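Local coordinates for protein translation initiation factor eIF-2B (Pyrococcus horikoshii, PDB 1VB5) that probably serves as the regulatory subunit of archaeal initiation factor 2B, which promotes the exchange of GDP for GTP on initiation factor 2, at residues M49-R52 / E53-K57; P73-R77 / R78-K82; V216-E219 / T220-H224; I262-L266 / G267-P271. All blocks are in the same frame, centred on the assembly; numbering follows the deposited sequence.

Contact 1: M49-R52 / E53-K57; sequences MELR and EEVVK
Leu51 and Val55, one turn apart on the alpha-helix 41-58, meet on its buried side, CD1 of Leu51 lying 3.5 Å from CG2 of Val55. Leu51 holds CG anti to its backbone N (chi1 -175°), which brings CG and CD1 up against the valine, and both residues also pack on Phe32 of helix 21-38. The next residue, Arg52, runs out in an extended chain from CG to NE, and its NH2 bonds to the carbonyl of Ile72. Its own carbonyl O stays in the helix, with CG2 of Val56 3.3 Å from it. On the solvent side, CB of Glu53 rests 3.5 Å from Glu50 O, while its extended chain carries the carboxylate toward Lys57. The same carbonyl of Glu50 takes a straight bond from Glu54 N at 3.0 Å, in the carbonyl plane. Glu53, Glu54 and Lys57 form a salt-bridge network along the exposed side, in which the pairing to Glu53 is the long one, OE1 of Glu53 to NZ of Lys57 3.9 Å. With an alanine at Glu54, the Lys57 ammonium would probably lose its nearer carboxylate and swing more freely. In that nearer pairing, Lys57 NZ meets Glu54 OE2 on its syn side at 3.3 Å, 27° out of the carboxylate plane.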
# COMPACT_ATOMS: atom_id res chain seq x y z
N MET B 49 -39.95 0.29 2.04
CA MET B 49 -39.33 1.47 2.63
C MET B 49 -38.22 1.04 3.58
O MET B 49 -37.14 1.64 3.61
CB MET B 49 -40.37 2.27 3.42
CG MET B 49 -41.45 2.90 2.56
SD MET B 49 -40.86 4.37 1.71
CE MET B 49 -41.60 5.65 2.74
N GLU B 50 -38.48 -0.02 4.34
CA GLU B 50 -37.51 -0.53 5.29
C GLU B 50 -36.34 -1.21 4.58
O GLU B 50 -35.19 -1.03 4.97
CB GLU B 50 -38.18 -1.52 6.25
CG GLU B 50 -37.25 -2.04 7.35
CD GLU B 50 -37.99 -2.82 8.42
OE1 GLU B 50 -38.58 -3.87 8.10
OE2 GLU B 50 -37.96 -2.39 9.60
N LEU B 51 -36.63 -1.99 3.54
CA LEU B 51 -35.57 -2.67 2.80
C LEU B 51 -34.70 -1.64 2.08
O LEU B 51 -33.49 -1.84 1.95
CB LEU B 51 -36.16 -3.67 1.80
CG LEU B 51 -35.13 -4.53 1.07
CD1 LEU B 51 -34.22 -5.21 2.08
CD2 LEU B 51 -35.83 -5.56 0.20
N ARG B 52 -35.31 -0.56 1.61
CA ARG B 52 -34.57 0.50 0.93
C ARG B 52 -33.44 0.96 1.84
O ARG B 52 -32.30 1.15 1.40
CB ARG B 52 -35.48 1.69 0.65
CG ARG B 52 -36.14 1.72 -0.72
CD ARG B 52 -36.89 3.02 -0.91
NE ARG B 52 -37.36 3.20 -2.28
CZ ARG B 52 -37.98 4.29 -2.72
NH1 ARG B 52 -38.21 5.31 -1.91
NH2 ARG B 52 -38.37 4.35 -3.99
N GLU B 53 -33.77 1.14 3.11
CA GLU B 53 -32.82 1.60 4.11
C GLU B 53 -31.78 0.55 4.49
O GLU B 53 -30.59 0.84 4.54
CB GLU B 53 -33.57 2.07 5.35
CG GLU B 53 -32.74 2.86 6.33
CD GLU B 53 -33.59 3.71 7.25
OE1 GLU B 53 -33.02 4.36 8.15
OE2 GLU B 53 -34.82 3.73 7.06
N GLU B 54 -32.23 -0.68 4.74
CA GLU B 54 -31.32 -1.75 5.11
C GLU B 54 -30.32 -2.09 4.01
O GLU B 54 -29.16 -2.39 4.29
CB GLU B 54 -32.11 -3.01 5.48
CG GLU B 54 -33.04 -2.84 6.67
CD GLU B 54 -32.31 -2.31 7.89
OE1 GLU B 54 -31.34 -2.96 8.34
OE2 GLU B 54 -32.71 -1.24 8.40
N VAL B 55 -30.77 -2.04 2.76
CA VAL B 55 -29.91 -2.34 1.63
C VAL B 55 -28.77 -1.33 1.52
O VAL B 55 -27.63 -1.69 1.27
CB VAL B 55 -30.71 -2.34 0.31
CG1 VAL B 55 -29.78 -2.53 -0.87
CG2 VAL B 55 -31.74 -3.45 0.33
N VAL B 56 -29.09 -0.05 1.73
CA VAL B 56 -28.10 1.00 1.66
C VAL B 56 -27.13 0.91 2.85
O VAL B 56 -25.95 1.24 2.71
CB VAL B 56 -28.78 2.40 1.64
CG1 VAL B 56 -27.75 3.49 1.85
CG2 VAL B 56 -29.49 2.60 0.31
N LYS B 57 -27.63 0.46 4.00
CA LYS B 57 -26.80 0.32 5.20
C LYS B 57 -25.74 -0.76 5.06
O LYS B 57 -24.72 -0.73 5.75
CB LYS B 57 -27.67 0.01 6.43
CG LYS B 57 -28.51 1.16 6.93
CD LYS B 57 -29.31 0.74 8.16
CE LYS B 57 -30.27 1.82 8.61
NZ LYS B 57 -31.16 1.34 9.71

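Contact 2: P73-R77 / R78-K82; sequences PVTNR and RDILK
Arg77 and Asp79 form a salt bridge at the start of helix 78-106, NH1 of Arg77 standing 3.2 Å from OD2 of Asp79 with the guanidinium and carboxylate planes 54° apart. Arg77 occupies the N-cap position, and its carbonyl O takes the first regular helical bond, from Leu81 N at 3.0 Å and nearly straight; Ile80 N adds a weak one. Just before the cap, Thr75 OG1 accepts from Arg77 N at 3.1 Å, an ST turn in the chain just ahead of the helix. The Arg77 side chain bends at chi2 and chi3 (-139° and -91°) and lays one guanidinium face on Ile80, whose CD1 sits 3.2 Å above the plane, over its centre. The other branch of the isoleucine, CG2, reaches Pro73 CG at 3.9 Å, and the methyl of Thr75 lies against it too. A serine in place of Ile80 is likely to take away the support under the guanidinium and open a gap beside Pro73 and Thr75. The loop joins helix 63-71 to helix 78-106. Leu81 fastens the helix start to Phe32 and Ala36 of helix 21-38 and to Leu44 and Ile48 of helix 41-58, and Arg78 NH1 bonds to the carbonyls of Ala36 and Leu39.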
# COMPACT_ATOMS: atom_id res chain seq x y z
N PRO B 73 -39.80 1.03 -6.75
CA PRO B 73 -40.89 1.91 -6.32
C PRO B 73 -41.59 1.45 -5.04
O PRO B 73 -41.64 0.26 -4.75
CB PRO B 73 -41.84 1.88 -7.51
CG PRO B 73 -41.71 0.46 -7.97
CD PRO B 73 -40.20 0.25 -7.93
N VAL B 74 -42.10 2.41 -4.28
CA VAL B 74 -42.83 2.10 -3.07
C VAL B 74 -44.25 1.86 -3.59
O VAL B 74 -45.01 2.80 -3.82
CB VAL B 74 -42.82 3.29 -2.09
CG1 VAL B 74 -43.68 2.97 -0.87
CG2 VAL B 74 -41.39 3.58 -1.65
N THR B 75 -44.58 0.59 -3.80
CA THR B 75 -45.88 0.21 -4.33
C THR B 75 -46.45 -0.99 -3.59
O THR B 75 -45.73 -1.66 -2.84
CB THR B 75 -45.74 -0.16 -5.82
OG1 THR B 75 -47.02 -0.51 -6.36
CG2 THR B 75 -44.79 -1.34 -5.98
N ASN B 76 -47.73 -1.26 -3.79
CA ASN B 76 -48.38 -2.40 -3.16
C ASN B 76 -48.59 -3.49 -4.21
O ASN B 76 -49.22 -4.51 -3.93
CB ASN B 76 -49.74 -2.01 -2.55
CG ASN B 76 -50.66 -1.32 -3.55
OD1 ASN B 76 -50.77 -1.74 -4.71
ND2 ASN B 76 -51.33 -0.27 -3.10
N ARG B 77 -48.06 -3.26 -5.40
CA ARG B 77 -48.18 -4.21 -6.50
C ARG B 77 -47.02 -5.20 -6.60
O ARG B 77 -45.92 -4.86 -7.04
CB ARG B 77 -48.32 -3.46 -7.83
CG ARG B 77 -49.70 -2.88 -8.06
CD ARG B 77 -50.10 -3.10 -9.51
NE ARG B 77 -49.73 -1.98 -10.36
CZ ARG B 77 -49.58 -2.06 -11.68
NH1 ARG B 77 -49.77 -3.21 -12.31
NH2 ARG B 77 -49.24 -0.99 -12.37
N ARG B 78 -47.30 -6.44 -6.21
CA ARG B 78 -46.32 -7.51 -6.25
C ARG B 78 -45.63 -7.58 -7.60
O ARG B 78 -44.40 -7.56 -7.68
CB ARG B 78 -47.02 -8.85 -5.98
CG ARG B 78 -46.09 -10.04 -5.85
CD ARG B 78 -46.87 -11.34 -5.70
NE ARG B 78 -47.98 -11.21 -4.75
CZ ARG B 78 -47.85 -10.87 -3.47
NH1 ARG B 78 -46.65 -10.63 -2.96
NH2 ARG B 78 -48.92 -10.77 -2.70
N ASP B 79 -46.43 -7.66 -8.66
CA ASP B 79 -45.91 -7.75 -10.01
C ASP B 79 -45.03 -6.56 -10.41
O ASP B 79 -44.13 -6.71 -11.24
CB ASP B 79 -47.07 -7.89 -11.00
CG ASP B 79 -48.09 -6.78 -10.86
OD1 ASP B 79 -48.67 -6.63 -9.76
OD2 ASP B 79 -48.32 -6.05 -11.85
N ILE B 80 -45.28 -5.39 -9.84
CA ILE B 80 -44.47 -4.22 -10.17
C ILE B 80 -43.11 -4.34 -9.46
O ILE B 80 -42.06 -4.19 -10.08
CB ILE B 80 -45.14 -2.90 -9.72
CG1 ILE B 80 -46.47 -2.71 -10.47
CG2 ILE B 80 -44.21 -1.72 -9.99
CD1 ILE B 80 -46.33 -2.51 -11.97
N LEU B 81 -43.15 -4.63 -8.17
CA LEU B 81 -41.94 -4.80 -7.38
C LEU B 81 -41.01 -5.79 -8.06
O LEU B 81 -39.83 -5.50 -8.29
CB LEU B 81 -42.28 -5.30 -5.97
CG LEU B 81 -41.12 -5.66 -5.05
CD1 LEU B 81 -40.09 -4.54 -5.02
CD2 LEU B 81 -41.66 -5.94 -3.66
N LYS B 82 -41.54 -6.96 -8.39
CA LYS B 82 -40.77 -8.00 -9.05
C LYS B 82 -40.21 -7.53 -10.38
O LYS B 82 -39.02 -7.68 -10.66
CB LYS B 82 -41.64 -9.24 -9.29
CG LYS B 82 -40.97 -10.29 -10.17
CD LYS B 82 -41.85 -11.52 -10.38
CE LYS B 82 -41.13 -12.56 -11.24
NZ LYS B 82 -41.93 -13.81 -11.42

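Contact 3: V216-E219 / T220-H224; sequences VAAE and TYKFH
Glu219 and Lys222 lie side by side and point the same way, paired by a salt bridge whose hydrogen bond, Lys222 NZ to Glu219 OE1 at 3.3 Å, is weak. A bend at chi2 (89°) turns the Glu219 carboxylate to the ammonium with OE1, while OE2 bonds to Thr121 OG1 of helix 120-131. Lys222 is stretched out beyond CG, which carries NZ back along the strand to a water 2.7 Å away; that water in turn donates to Ala217 O at 2.6 Å. Tyr221 has CG between its backbone N and carbonyl carbon (chi1 66°), a rotamer that swings the ring back alongside Glu219, Tyr221 CE2 3.5 Å from Glu219 CB, with ring and carboxylate planes 26° apart. Its buried OH has no polar partner in the model. Phe223 turns the edge of its ring to the backbone: Ala218 O lies 3.5 Å from Phe223 CE1, near the ring plane, and Glu219 O meets the same edge. Glu219 O also accepts from Lys222 N at 2.9 Å, which closes the short 3-10 turn 220-222. The turn follows the C-terminal end of strand 214-217, one of the parallel strands of a sheet consistent with the Rossmann-like fold of this family.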
# COMPACT_ATOMS: atom_id res chain seq x y z
N VAL B 216 -10.97 5.09 -14.73
CA VAL B 216 -11.88 4.49 -13.77
C VAL B 216 -13.06 3.89 -14.52
O VAL B 216 -13.65 4.55 -15.38
CB VAL B 216 -12.40 5.54 -12.77
CG1 VAL B 216 -13.45 4.91 -11.85
CG2 VAL B 216 -11.24 6.11 -11.96
N ALA B 217 -13.39 2.64 -14.22
CA ALA B 217 -14.51 1.98 -14.88
C ALA B 217 -15.70 1.98 -13.93
O ALA B 217 -15.65 1.36 -12.87
CB ALA B 217 -14.13 0.54 -15.24
N ALA B 218 -16.76 2.67 -14.31
CA ALA B 218 -17.94 2.74 -13.46
C ALA B 218 -19.24 2.86 -14.25
O ALA B 218 -19.43 3.81 -15.00
CB ALA B 218 -17.83 3.91 -12.50
N GLU B 219 -20.12 1.88 -14.10
CA GLU B 219 -21.40 1.93 -14.79
C GLU B 219 -22.17 3.10 -14.20
O GLU B 219 -21.92 3.51 -13.06
CB GLU B 219 -22.20 0.64 -14.60
CG GLU B 219 -21.59 -0.58 -15.29
CD GLU B 219 -20.60 -1.32 -14.40
OE1 GLU B 219 -20.09 -0.72 -13.43
OE2 GLU B 219 -20.33 -2.51 -14.69
N THR B 220 -23.10 3.64 -14.98
CA THR B 220 -23.92 4.76 -14.55
C THR B 220 -24.66 4.57 -13.22
O THR B 220 -24.88 5.53 -12.49
CB THR B 220 -24.93 5.11 -15.68
OG1 THR B 220 -24.27 5.90 -16.67
CG2 THR B 220 -26.13 5.85 -15.14
N TYR B 221 -25.02 3.33 -12.89
CA TYR B 221 -25.73 3.10 -11.64
C TYR B 221 -24.78 3.20 -10.44
O TYR B 221 -25.18 2.98 -9.30
CB TYR B 221 -26.48 1.76 -11.66
CG TYR B 221 -25.61 0.52 -11.73
CD1 TYR B 221 -24.95 0.04 -10.60
CD2 TYR B 221 -25.44 -0.16 -12.94
CE1 TYR B 221 -24.13 -1.09 -10.67
CE2 TYR B 221 -24.63 -1.29 -13.01
CZ TYR B 221 -23.97 -1.74 -11.88
OH TYR B 221 -23.15 -2.84 -11.96
N LYS B 222 -23.52 3.54 -10.70
CA LYS B 222 -22.54 3.69 -9.63
C LYS B 222 -22.29 5.18 -9.35
O LYS B 222 -21.52 5.54 -8.47
CB LYS B 222 -21.23 2.99 -9.99
CG LYS B 222 -21.35 1.47 -9.95
CD LYS B 222 -20.08 0.77 -10.36
CE LYS B 222 -20.15 -0.72 -10.04
NZ LYS B 222 -18.90 -1.42 -10.40
N PHE B 223 -22.96 6.03 -10.12
CA PHE B 223 -22.85 7.48 -9.94
C PHE B 223 -23.90 7.88 -8.90
O PHE B 223 -25.08 7.59 -9.07
CB PHE B 223 -23.14 8.22 -11.26
CG PHE B 223 -22.02 8.17 -12.26
CD1 PHE B 223 -21.51 6.96 -12.71
CD2 PHE B 223 -21.49 9.36 -12.77
CE1 PHE B 223 -20.49 6.92 -13.67
CE2 PHE B 223 -20.47 9.33 -13.72
CZ PHE B 223 -19.97 8.11 -14.17
N HIS B 224 -23.47 8.53 -7.82
CA HIS B 224 -24.41 8.96 -6.80
C HIS B 224 -24.86 10.36 -7.22
O HIS B 224 -24.04 11.24 -7.51
CB HIS B 224 -23.75 9.00 -5.42
CG HIS B 224 -24.73 9.09 -4.29
ND1 HIS B 224 -24.95 8.05 -3.41
CD2 HIS B 224 -25.54 10.09 -3.90
CE1 HIS B 224 -25.86 8.41 -2.53
NE2 HIS B 224 -26.24 9.65 -2.80
O HOH W 1 -16.66 -0.74 -11.68

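Contact 4: I262-L266 / G267-P271; sequences IITEL and GIVIP
Ile262 and Val269 stand side by side on one face of a beta hairpin, pointing the same way and pressed so close that CB of Ile262 is 3.4 Å from CG1 of Val269, tighter than ordinary van der Waals contact. They are a hydrogen-bonded antiparallel pair, N and O of Ile262 both bonding to the backbone of Val269. The valine brings that methyl inward by setting CG1 between its backbone N and carbonyl carbon (chi1 47°). Thr264, on the same face, crosses Val269 at about a right angle, its CG2 3.6 Å from the same CG1. Ile262 and Pro271 meet at a slant, Ile262 CD1 4.0 Å from Pro271 CB. On the opposite face Ile263 and Ile268, a non-hydrogen-bonded pair, meet more loosely. The turn from Thr264 to Gly267 is type I, and the threonine hydroxyl works both ways in it. OG1 donates to a lone pair of Gly267 O, in the carbonyl plane, and accepts from Leu266 N at 3.1 Å as an ST turn. Thr264 N grips the same Gly267 O from above that plane. Strand 267-269 is one of the two edge strands of the seven-stranded mixed sheet, as counted in this chain, beside 261-264, which runs parallel to 214-217 on its other flank; Ile263 packs on Leu99 and Leu106 of helix 78-106, and Glu265 OE1 takes the backbone N of Thr220.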
# COMPACT_ATOMS: atom_id res chain seq x y z
N ILE B 262 -13.76 8.41 -16.93
CA ILE B 262 -14.56 7.37 -16.29
C ILE B 262 -15.26 6.61 -17.42
O ILE B 262 -16.03 7.19 -18.19
CB ILE B 262 -15.60 7.98 -15.34
CG1 ILE B 262 -14.89 8.85 -14.30
CG2 ILE B 262 -16.41 6.87 -14.67
CD1 ILE B 262 -15.79 9.65 -13.40
N ILE B 263 -14.96 5.32 -17.52
CA ILE B 263 -15.53 4.47 -18.56
C ILE B 263 -16.92 4.02 -18.15
O ILE B 263 -17.08 3.27 -17.19
CB ILE B 263 -14.65 3.23 -18.79
CG1 ILE B 263 -13.19 3.67 -18.99
CG2 ILE B 263 -15.12 2.47 -20.03
CD1 ILE B 263 -12.19 2.53 -19.03
N THR B 264 -17.94 4.49 -18.87
CA THR B 264 -19.31 4.11 -18.56
C THR B 264 -19.90 3.35 -19.75
O THR B 264 -19.29 3.31 -20.82
CB THR B 264 -20.21 5.33 -18.30
OG1 THR B 264 -20.47 6.00 -19.54
CG2 THR B 264 -19.54 6.30 -17.33
N GLU B 265 -21.09 2.79 -19.56
CA GLU B 265 -21.73 2.04 -20.64
C GLU B 265 -22.21 3.00 -21.72
O GLU B 265 -22.59 2.58 -22.81
CB GLU B 265 -22.92 1.22 -20.10
CG GLU B 265 -24.12 2.04 -19.64
CD GLU B 265 -24.00 2.56 -18.22
OE1 GLU B 265 -22.86 2.71 -17.72
OE2 GLU B 265 -25.05 2.83 -17.60
N LEU B 266 -22.19 4.30 -21.42
CA LEU B 266 -22.61 5.34 -22.37
C LEU B 266 -21.40 6.00 -23.02
O LEU B 266 -21.55 6.92 -23.83
CB LEU B 266 -23.43 6.41 -21.65
CG LEU B 266 -24.70 5.96 -20.91
CD1 LEU B 266 -25.30 7.13 -20.15
CD2 LEU B 266 -25.69 5.40 -21.92
N GLY B 267 -20.21 5.55 -22.67
CA GLY B 267 -19.00 6.13 -23.23
C GLY B 267 -18.09 6.64 -22.13
O GLY B 267 -18.44 6.61 -20.95
N ILE B 268 -16.91 7.11 -22.50
CA ILE B 268 -15.96 7.62 -21.53
C ILE B 268 -16.26 9.08 -21.20
O ILE B 268 -16.20 9.95 -22.07
CB ILE B 268 -14.51 7.48 -22.05
CG1 ILE B 268 -14.25 6.01 -22.40
CG2 ILE B 268 -13.53 8.00 -21.01
CD1 ILE B 268 -12.87 5.72 -22.97
N VAL B 269 -16.60 9.33 -19.94
CA VAL B 269 -16.92 10.67 -19.45
C VAL B 269 -15.70 11.33 -18.78
O VAL B 269 -14.86 10.64 -18.18
CB VAL B 269 -18.09 10.58 -18.44
CG1 VAL B 269 -17.84 9.47 -17.45
CG2 VAL B 269 -18.23 11.87 -17.68
N ILE B 270 -15.61 12.65 -18.88
CA ILE B 270 -14.51 13.41 -18.29
C ILE B 270 -14.96 14.13 -17.01
O ILE B 270 -15.76 15.07 -17.07
CB ILE B 270 -13.99 14.47 -19.26
CG1 ILE B 270 -13.59 13.82 -20.59
CG2 ILE B 270 -12.80 15.20 -18.64
CD1 ILE B 270 -13.06 14.80 -21.62
N PRO B 271 -14.46 13.70 -15.84
CA PRO B 271 -14.89 14.40 -14.63
C PRO B 271 -14.14 15.73 -14.51
O PRO B 271 -13.05 15.88 -15.06
CB PRO B 271 -14.50 13.42 -13.52
CG PRO B 271 -13.20 12.86 -14.06
CD PRO B 271 -13.51 12.62 -15.54

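Contacts 1 and 2 belong to the helical part of the chain, contacts 3 and 4 to the sheet. Contact 2 is a surface corner and contact 1 a half-buried helix; they touch where Val74 packs against Met49 and Arg52, and both lean on helix 21-38. Contacts 3 and 4, with centres about 8 Å apart, join neighbouring strands: Val216 O probably bonds to Ile263 N. Exposed charge pairs mark the two helical contacts, whereas contact 3 keeps its Glu-Lys pair buried and contact 4 relies on aliphatic packing and a threonine-tied turn. Helix 78-106 spans both parts, starting in contact 2 and covering residues of contacts 3 and 4.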